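Local coordinates for putative ABC transporter subunit, substrate-binding component (Rhodopseudomonas palustris, PDB 4EVQ), which binds 4-hydroxybenzoate and probably delivers it, as the periplasmic solute-binding component, to an ABC transporter for aromatic compounds, at residues F289-Q292 with G293-G297; L40-Y43 with V44-Q47; A269-Q272 with A273-S277. All coordinates share one frame; numbering follows the deposited sequence. Where two conformers were deposited one is given.

Contact 1. Residues F289-Q292 with G293-G297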
ATOM      1  N   PHE A 289       5.751   1.486   2.165  1.00  6.73           N
ATOM      2  CA  PHE A 289       5.989   0.954   0.838  1.00  6.45           C
ATOM      3  C   PHE A 289       7.218   0.096   0.841  1.00  6.43           C
ATOM      4  O   PHE A 289       7.230  -1.016   0.243  1.00  7.15           O
ATOM      5  CB  PHE A 289       6.062   2.128  -0.151  1.00  7.54           C
ATOM      6  CG  PHE A 289       4.890   3.060  -0.020  1.00  7.42           C
ATOM      7  CD1 PHE A 289       3.639   2.680  -0.428  1.00  7.85           C
ATOM      8  CD2 PHE A 289       5.053   4.333   0.496  1.00  6.98           C
ATOM      9  CE1 PHE A 289       2.537   3.507  -0.257  1.00  6.89           C
ATOM     10  CE2 PHE A 289       4.002   5.186   0.637  1.00  7.57           C
ATOM     11  CZ  PHE A 289       2.744   4.782   0.279  1.00  7.83           C
ATOM     12  N   ALA A 290       8.276   0.539   1.517  1.00  7.17           N
ATOM     13  CA  ALA A 290       9.462  -0.297   1.678  1.00  7.93           C
ATOM     14  C   ALA A 290       9.171  -1.587   2.423  1.00  7.37           C
ATOM     15  O   ALA A 290       9.680  -2.651   2.032  1.00  8.04           O
ATOM     16  CB  ALA A 290      10.546   0.471   2.374  1.00  9.30           C
ATOM     17  N   VAL A 291       8.339  -1.544   3.461  1.00  7.27           N
ATOM     18  CA  VAL A 291       7.958  -2.740   4.174  1.00  7.48           C
ATOM     19  C   VAL A 291       7.248  -3.697   3.257  1.00  7.16           C
ATOM     20  O   VAL A 291       7.481  -4.926   3.309  1.00  8.16           O
ATOM     21  CB  VAL A 291       7.044  -2.387   5.350  1.00  8.20           C
ATOM     22  CG1 VAL A 291       6.471  -3.626   6.018  1.00  9.19           C
ATOM     23  CG2 VAL A 291       7.784  -1.568   6.398  1.00  9.11           C
ATOM     24  N   GLN A 292       6.323  -3.211   2.447  1.00  6.54           N
ATOM     25  CA  GLN A 292       5.556  -4.032   1.550  1.00  7.00           C
ATOM     26  C   GLN A 292       6.447  -4.706   0.510  1.00  7.89           C
ATOM     27  O   GLN A 292       6.198  -5.861   0.143  1.00  8.93           O
ATOM     28  CB  GLN A 292       4.426  -3.225   0.890  1.00  7.62           C
ATOM     29  CG  GLN A 292       3.356  -2.818   1.902  1.00  7.12           C
ATOM     30  CD  GLN A 292       2.382  -1.749   1.434  1.00  7.14           C
ATOM     31  OE1 GLN A 292       1.436  -1.451   2.128  1.00  6.87           O
ATOM     32  NE2 GLN A 292       2.611  -1.179   0.260  1.00  6.86           N
ATOM     33  N   GLY A 293       7.478  -4.037   0.050  1.00  7.89           N
ATOM     34  CA  GLY A 293       8.459  -4.630  -0.863  1.00  7.49           C
ATOM     35  C   GLY A 293       9.304  -5.669  -0.184  1.00  8.04           C
ATOM     36  O   GLY A 293       9.554  -6.753  -0.740  1.00  8.30           O
ATOM     37  N   TRP A 294       9.788  -5.370   0.991  1.00  8.56           N
ATOM     38  CA  TRP A 294      10.525  -6.343   1.776  1.00  9.34           C
ATOM     39  C   TRP A 294       9.724  -7.614   1.980  1.00  9.84           C
ATOM     40  O   TRP A 294      10.245  -8.749   1.828  1.00  9.99           O
ATOM     41  CB  TRP A 294      10.848  -5.689   3.112  1.00  9.44           C
ATOM     42  CG  TRP A 294      11.524  -6.538   4.160  1.00  9.46           C
ATOM     43  CD1 TRP A 294      10.899  -7.247   5.144  1.00 10.71           C
ATOM     44  CD2 TRP A 294      12.935  -6.650   4.421  1.00 11.38           C
ATOM     45  NE1 TRP A 294      11.829  -7.816   5.966  1.00 11.22           N
ATOM     46  CE2 TRP A 294      13.086  -7.465   5.563  1.00 12.29           C
ATOM     47  CE3 TRP A 294      14.074  -6.163   3.791  1.00 11.44           C
ATOM     48  CZ2 TRP A 294      14.341  -7.820   6.088  1.00 13.04           C
ATOM     49  CZ3 TRP A 294      15.320  -6.473   4.342  1.00 12.18           C
ATOM     50  CH2 TRP A 294      15.444  -7.289   5.474  1.00 13.31           C
ATOM     51  N   ASP A 295       8.462  -7.478   2.326  1.00  8.98           N
ATOM     52  CA  ASP A 295       7.638  -8.641   2.567  1.00  9.92           C
ATOM     53  C   ASP A 295       7.257  -9.378   1.308  1.00 10.28           C
ATOM     54  O   ASP A 295       7.009 -10.603   1.368  1.00 10.34           O
ATOM     55  CB  ASP A 295       6.390  -8.278   3.375  1.00  8.96           C
ATOM     56  CG  ASP A 295       6.723  -7.941   4.830  1.00 10.32           C
ATOM     57  OD1 ASP A 295       7.733  -8.462   5.370  1.00 11.02           O
ATOM     58  OD2 ASP A 295       5.951  -7.183   5.466  1.00  9.93           O
ATOM     59  N   ALA A 296       7.194  -8.703   0.180  1.00  9.67           N
ATOM     60  CA  ALA A 296       7.077  -9.401  -1.101  1.00  9.53           C
ATOM     61  C   ALA A 296       8.295 -10.290  -1.266  1.00 10.45           C
ATOM     62  O   ALA A 296       8.139 -11.441  -1.711  1.00 10.85           O
ATOM     63  CB  ALA A 296       6.954  -8.415  -2.244  1.00  9.86           C
ATOM     64  N   GLY A 297       9.477  -9.817  -0.885  1.00 10.26           N
ATOM     65  CA  GLY A 297      10.692 -10.637  -0.905  1.00 10.62           C
ATOM     66  C   GLY A 297      10.566 -11.807   0.030  1.00 10.81           C
ATOM     67  O   GLY A 297      10.875 -12.939  -0.384  1.00 12.41           O
TER
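Val291 and Asp295, one turn apart on helix 288-306, touch through both backbone and side chain, and the residues around them repeat the same i to i+4 pattern. The backbone bonds come first. Gly293 N donates to Phe289 O, Trp294 N to Ala290 O at 2.9 Å, Asp295 N to Val291 O at 2.9 Å, and Ala296 N to Gln292 O. The Trp294 to Ala290 bond is nearly straight, with an N-H...O angle of 171°.

The van der Waals contacts of the side chains are fewer. Val291 and Asp295 run alongside each other in the same direction, and Val291 CG1 lies 3.6 Å from Asp295 OD2. That methyl reaches the carboxylate because CG1 is anti to the backbone N (chi1 172°), which swings it beside its own carbonyl and forward along the helix. Trp294 CB rests 3.4 Å from Ala290 O, while the indole beyond it packs against helices 30-46 and 269-282.

Polar ends are satisfied outside the turn. Asp295 OD2 forms a salt bridge with Arg330 and a hydrogen bond with Ser328, Gln292 is held by His261 and Asn113, and Trp294 NE1 donates to Glu270. The side chain of Phe289 comes within about 3 Å, nearest atoms, of the bound 4-hydroxybenzoate and helps line its pocket.

The turn is buried, and the polar groups named find mates within the protein. Inside it the carboxylate of Asp295 borders Val291 CG1 and, without a bond, Val291 O, so its polar partners have to come from elsewhere: it also accepts from Gln298, and Arg330 probably keeps it ionised.

Contact 2. Residues L40-Y43 with V44-Q47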
ATOM      1  N   LEU A  40      12.547  -4.642  -1.508  0.57 11.39           N
ATOM      2  CA  LEU A  40      12.752  -5.951  -2.118  0.57 11.86           C
ATOM      3  C   LEU A  40      14.245  -6.250  -2.334  0.57 13.16           C
ATOM      4  O   LEU A  40      14.727  -7.359  -2.050  0.57 14.00           O
ATOM      5  CB  LEU A  40      11.966  -5.993  -3.418  0.57 12.90           C
ATOM      6  CG  LEU A  40      12.058  -7.270  -4.230  0.57 13.40           C
ATOM      7  CD1 LEU A  40      11.647  -8.490  -3.422  0.57 12.60           C
ATOM      8  CD2 LEU A  40      11.163  -7.072  -5.422  0.57 14.13           C
ATOM      9  N   GLU A  41      14.997  -5.265  -2.818  1.00 12.30           N
ATOM     10  CA  GLU A  41      16.424  -5.465  -3.036  1.00 14.43           C
ATOM     11  C   GLU A  41      17.165  -5.653  -1.717  1.00 13.94           C
ATOM     12  O   GLU A  41      18.108  -6.433  -1.627  1.00 15.28           O
ATOM     13  CB  GLU A  41      17.014  -4.284  -3.812  1.00 15.17           C
ATOM     14  CG  GLU A  41      16.508  -4.281  -5.251  1.00 19.11           C
ATOM     15  CD  GLU A  41      16.996  -3.097  -6.089  1.00 22.98           C
ATOM     16  OE1 GLU A  41      17.190  -1.989  -5.561  1.00 25.93           O
ATOM     17  OE2 GLU A  41      17.141  -3.295  -7.316  1.00 25.00           O
ATOM     18  N   LEU A  42      16.779  -4.894  -0.698  1.00 13.34           N
ATOM     19  CA  LEU A  42      17.416  -5.054   0.604  1.00 12.08           C
ATOM     20  C   LEU A  42      17.162  -6.449   1.145  1.00 12.84           C
ATOM     21  O   LEU A  42      18.054  -7.082   1.745  1.00 13.81           O
ATOM     22  CB  LEU A  42      16.901  -3.971   1.589  1.00 13.20           C
ATOM     23  CG  LEU A  42      17.736  -3.800   2.859  1.00 13.49           C
ATOM     24  CD1 LEU A  42      19.123  -3.185   2.545  1.00 14.51           C
ATOM     25  CD2 LEU A  42      16.940  -2.975   3.905  1.00 14.45           C
ATOM     26  N   TYR A  43      15.949  -6.932   0.989  1.00 12.73           N
ATOM     27  CA  TYR A  43      15.688  -8.311   1.453  1.00 14.64           C
ATOM     28  C   TYR A  43      16.552  -9.307   0.723  1.00 15.87           C
ATOM     29  O   TYR A  43      17.131 -10.193   1.350  1.00 16.59           O
ATOM     30  CB  TYR A  43      14.221  -8.710   1.289  1.00 13.08           C
ATOM     31  CG  TYR A  43      14.016 -10.092   1.814  1.00 13.12           C
ATOM     32  CD1 TYR A  43      14.069 -10.339   3.162  1.00 14.29           C
ATOM     33  CD2 TYR A  43      13.884 -11.162   0.949  1.00 15.07           C
ATOM     34  CE1 TYR A  43      13.970 -11.627   3.662  1.00 15.80           C
ATOM     35  CE2 TYR A  43      13.782 -12.460   1.434  1.00 17.06           C
ATOM     36  CZ  TYR A  43      13.807 -12.684   2.790  1.00 16.95           C
ATOM     37  OH  TYR A  43      13.686 -13.952   3.300  1.00 19.70           O
ATOM     38  N   VAL A  44      16.617  -9.194  -0.596  1.00 15.32           N
ATOM     39  CA  VAL A  44      17.465 -10.133  -1.354  1.00 16.35           C
ATOM     40  C   VAL A  44      18.907 -10.033  -0.857  1.00 18.19           C
ATOM     41  O   VAL A  44      19.562 -11.056  -0.687  1.00 18.09           O
ATOM     42  CB  VAL A  44      17.370  -9.865  -2.855  1.00 17.05           C
ATOM     43  CG1 VAL A  44      18.449 -10.612  -3.626  1.00 17.74           C
ATOM     44  CG2 VAL A  44      15.945 -10.240  -3.382  1.00 16.42           C
ATOM     45  N   GLN A  45      19.416  -8.835  -0.619  1.00 18.22           N
ATOM     46  CA  GLN A  45      20.769  -8.679  -0.085  1.00 21.40           C
ATOM     47  C   GLN A  45      20.918  -9.314   1.277  1.00 21.55           C
ATOM     48  O   GLN A  45      21.954  -9.938   1.551  1.00 22.72           O
ATOM     49  CB  GLN A  45      21.115  -7.198  -0.036  1.00 24.73           C
ATOM     50  CG  GLN A  45      22.481  -6.846   0.555  1.00 29.78           C
ATOM     51  CD  GLN A  45      22.763  -5.339   0.459  1.00 35.23           C
ATOM     52  OE1 GLN A  45      22.148  -4.507   1.148  1.00 38.41           O
ATOM     53  NE2 GLN A  45      23.688  -4.982  -0.423  1.00 37.42           N
ATOM     54  N   SER A  46      19.890  -9.214   2.116  1.00 21.28           N
ATOM     55  CA  SER A  46      19.945  -9.789   3.443  1.00 21.46           C
ATOM     56  C   SER A  46      20.086 -11.309   3.376  1.00 22.46           C
ATOM     57  O   SER A  46      20.578 -11.906   4.318  1.00 23.55           O
ATOM     58  CB  SER A  46      18.718  -9.404   4.280  1.00 22.29           C
ATOM     59  OG  SER A  46      17.570 -10.203   3.983  1.00 22.02           O
ATOM     60  N   GLN A  47      19.622 -11.905   2.276  1.00 21.67           N
ATOM     61  CA  GLN A  47      19.751 -13.353   2.055  1.00 24.43           C
ATOM     62  C   GLN A  47      20.936 -13.697   1.153  1.00 26.42           C
ATOM     63  O   GLN A  47      20.942 -14.764   0.522  1.00 26.95           O
ATOM     64  CB  GLN A  47      18.455 -13.888   1.439  1.00 24.98           C
ATOM     65  CG  GLN A  47      17.199 -13.560   2.250  1.00 25.32           C
ATOM     66  CD  GLN A  47      17.246 -14.160   3.648  1.00 27.25           C
ATOM     67  OE1 GLN A  47      17.369 -15.380   3.806  1.00 27.85           O
ATOM     68  NE2 GLN A  47      17.152 -13.311   4.667  1.00 27.62           N
TER
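Tyr43 meets Ser46 and Gln47 at the C-terminal end of helix 30-46, and its side chain can be followed outward atom by atom. Tyr43 CB lies 3.1 Å from Val44 N, the next backbone amide. With CG anti to the backbone N (chi1 -178°), the ring is carried beside its own carbonyl and on toward the helix end. There Tyr43 CD1 passes 3.6 Å from Ser46 OG, and CE1 approaches Gln47 NE2. Farther out, Tyr43 CZ comes within 3.5 Å of Gln47 CG. This methylene, Gln47 CG, sits over one face of the Tyr43 ring, 3.9 Å from the centroid and 28° off the normal, in a CH-pi contact. The Gln47 chain is bent at chi2, and its amide plane is only 12° from that of the ring. At the tip, Tyr43 OH lies 3.6 Å from Gln47 CD and hydrogen-bonds Asp301 of helix 288-306.

Tyr43 O is gripped twice: Gln47 N donates at 3.2 Å, and Ser46 OG, in the carbonyl plane on a lone pair, donates at 2.7 Å. Gln47 NE2 in turn donates to Ser46 OG, which ties the amide to the hydroxyl. A leucine at Tyr43 lacks both hydroxyl and ring, and would probably leave Asp301 without that partner and Gln47 CG without the face it rests on, so that the Gln47 chain is held less firmly.

Gln47 is the first residue to leave helical torsions. Here the first helix of the periplasmic-binding-protein fold ends, its last serine bonded back to the carbonyl three residues earlier and the departing glutamine folded over an aromatic face.

Contact 3. Residues A269-Q272 with A273-S277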
ATOM      1  N   ALA A 269      11.452  -7.475  16.691  1.00 16.79           N
ATOM      2  CA  ALA A 269      12.843  -7.687  16.284  1.00 18.33           C
ATOM      3  C   ALA A 269      13.033  -7.492  14.779  1.00 17.00           C
ATOM      4  O   ALA A 269      14.057  -6.995  14.344  1.00 17.15           O
ATOM      5  CB  ALA A 269      13.280  -9.058  16.669  1.00 18.82           C
ATOM      6  N   GLU A 270      12.044  -7.900  13.997  1.00 16.16           N
ATOM      7  CA  GLU A 270      12.138  -7.810  12.555  1.00 14.89           C
ATOM      8  C   GLU A 270      12.189  -6.341  12.146  1.00 14.54           C
ATOM      9  O   GLU A 270      13.006  -5.973  11.311  1.00 14.25           O
ATOM     10  CB  GLU A 270      10.970  -8.499  11.881  1.00 16.45           C
ATOM     11  CG  GLU A 270      11.021  -8.469  10.350  1.00 20.30           C
ATOM     12  CD  GLU A 270      12.012  -9.441   9.695  1.00 23.36           C
ATOM     13  OE1 GLU A 270      12.670 -10.316  10.352  1.00 25.93           O
ATOM     14  OE2 GLU A 270      12.100  -9.322   8.483  1.00 21.19           O
ATOM     15  N   ASN A 271      11.314  -5.530  12.722  1.00 13.76           N
ATOM     16  CA  ASN A 271      11.342  -4.103  12.417  1.00 12.50           C
ATOM     17  C   ASN A 271      12.611  -3.440  12.868  1.00 12.56           C
ATOM     18  O   ASN A 271      13.163  -2.613  12.129  1.00 13.39           O
ATOM     19  CB  ASN A 271      10.134  -3.373  12.996  1.00 12.14           C
ATOM     20  CG  ASN A 271       9.986  -2.017  12.424  1.00 12.04           C
ATOM     21  OD1 ASN A 271      10.090  -1.839  11.215  1.00 11.90           O
ATOM     22  ND2 ASN A 271       9.733  -1.048  13.266  1.00 12.84           N
ATOM     23  N   GLN A 272      13.115  -3.793  14.052  1.00 13.97           N
ATOM     24  CA  GLN A 272      14.308  -3.134  14.516  1.00 16.28           C
ATOM     25  C   GLN A 272      15.465  -3.410  13.557  1.00 15.83           C
ATOM     26  O   GLN A 272      16.235  -2.522  13.249  1.00 16.04           O
ATOM     27  CB  GLN A 272      14.619  -3.566  15.952  1.00 20.42           C
ATOM     28  CG  GLN A 272      13.565  -3.023  16.942  1.00 25.66           C
ATOM     29  CD  GLN A 272      13.316  -1.524  16.814  1.00 30.38           C
ATOM     30  OE1 GLN A 272      14.228  -0.711  16.987  1.00 33.82           O
ATOM     31  NE2 GLN A 272      12.068  -1.146  16.505  1.00 31.28           N
ATOM     32  N   ALA A 273      15.583  -4.649  13.090  1.00 15.43           N
ATOM     33  CA  ALA A 273      16.689  -5.008  12.227  1.00 14.90           C
ATOM     34  C   ALA A 273      16.522  -4.402  10.833  1.00 14.39           C
ATOM     35  O   ALA A 273      17.481  -3.973  10.212  1.00 14.10           O
ATOM     36  CB  ALA A 273      16.801  -6.501  12.135  1.00 16.62           C
ATOM     37  N   PHE A 274      15.288  -4.397  10.354  1.00 14.00           N
ATOM     38  CA  PHE A 274      14.983  -3.826   9.054  1.00 12.57           C
ATOM     39  C   PHE A 274      15.246  -2.319   9.008  1.00 12.97           C
ATOM     40  O   PHE A 274      15.844  -1.823   8.072  1.00 12.35           O
ATOM     41  CB  PHE A 274      13.499  -4.124   8.765  1.00 12.06           C
ATOM     42  CG  PHE A 274      12.955  -3.431   7.543  1.00 10.70           C
ATOM     43  CD1 PHE A 274      13.367  -3.770   6.283  1.00 11.98           C
ATOM     44  CD2 PHE A 274      11.958  -2.483   7.684  1.00 11.56           C
ATOM     45  CE1 PHE A 274      12.857  -3.123   5.172  1.00 12.97           C
ATOM     46  CE2 PHE A 274      11.417  -1.850   6.594  1.00 12.64           C
ATOM     47  CZ  PHE A 274      11.860  -2.178   5.339  1.00 12.85           C
ATOM     48  N   VAL A 275      14.767  -1.604  10.016  1.00 12.75           N
ATOM     49  CA  VAL A 275      14.975  -0.159  10.047  1.00 12.29           C
ATOM     50  C   VAL A 275      16.464   0.106  10.065  1.00 12.73           C
ATOM     51  O   VAL A 275      16.947   0.959   9.323  1.00 12.19           O
ATOM     52  CB  VAL A 275      14.288   0.486  11.245  1.00 12.08           C
ATOM     53  CG1 VAL A 275      14.750   1.935  11.463  1.00 14.29           C
ATOM     54  CG2 VAL A 275      12.779   0.438  11.045  1.00 11.95           C
ATOM     55  N   LYS A 276      17.214  -0.634  10.887  1.00 13.21           N
ATOM     56  CA  LYS A 276      18.677  -0.418  10.963  1.00 14.72           C
ATOM     57  C   LYS A 276      19.352  -0.649   9.611  1.00 14.62           C
ATOM     58  O   LYS A 276      20.172   0.161   9.157  1.00 15.73           O
ATOM     59  CB  LYS A 276      19.290  -1.317  12.047  1.00 16.27           C
ATOM     60  CG  LYS A 276      20.813  -1.142  12.222  1.00 21.00           C
ATOM     61  CD  LYS A 276      21.312  -1.881  13.460  1.00 24.09           C
ATOM     62  CE  LYS A 276      22.844  -1.899  13.531  1.00 27.80           C
ATOM     63  NZ  LYS A 276      23.326  -2.837  14.580  1.00 31.15           N
ATOM     64  N   SER A 277      18.997  -1.757   8.966  0.55 14.28           N
ATOM     65  CA  SER A 277      19.579  -2.122   7.666  0.55 14.24           C
ATOM     66  C   SER A 277      19.196  -1.148   6.563  0.55 14.23           C
ATOM     67  O   SER A 277      19.996  -0.829   5.686  0.55 14.19           O
ATOM     68  CB  SER A 277      19.116  -3.534   7.262  0.55 16.31           C
ATOM     69  OG  SER A 277      19.757  -4.527   8.040  0.55 17.58           O
TER
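The first turns of helix 269-282 bring Asn271 against Phe274 and Val275, the residues three and four places on. Asn271 crosses both at a slant. Its OD1 lies 3.5 Å from Val275 CG2 and also stands at the edge of the Phe274 ring, near the ring plane, 4.0 Å from CD2. Amide and ring planes are turned 36° apart. The amide gets there because Asn271 CG is anti to the backbone N (chi1 -166°) and so lies on the side of its own carbonyl, facing the next turn. Val275 CG2 is pressed in as well, 3.3 Å from Asn271 O.

This is the opening of a regular alpha-helix. Asn268, just before it, sits at the N-cap position, and its OD1 accepts from the backbone N of Asn271; within the helix Val275 N bonds Asn271 O at 2.8 Å and a nearly straight 170°. Phe274 N likewise donates to Glu270 O, and Phe274 CB lies 3.2 Å from that same oxygen.

Both ends of the Asn271 amide are used beyond the turn, OD1 accepting from Tyr262 OH and ND2 donating to the carbonyls of Ser264 and Leu266, which fixes the rotation of the group. Gln272 NE2 also donates to Leu266 O.

Along the chain the order is contact 2, contact 3, contact 1, on helices 30-46, 269-282 and 288-306; the last two helices are successive. Contact 1 lies about 10 Å, centre to centre, from contact 2 and about 13 Å from contact 3, and the other two are also about 13 Å apart. Trp294 joins the group: its indole packs on Tyr43 edge-to-face and meets the Phe274 ring. Leu42 CD2 also touches Ser277. Residues far apart in sequence thus form one three-helix cluster, and helix 288-306, whose Trp294 meets both of the others, carries Phe289 into the 4-hydroxybenzoate pocket, whereas contacts 2 and 3 lie farther from the chain's centre.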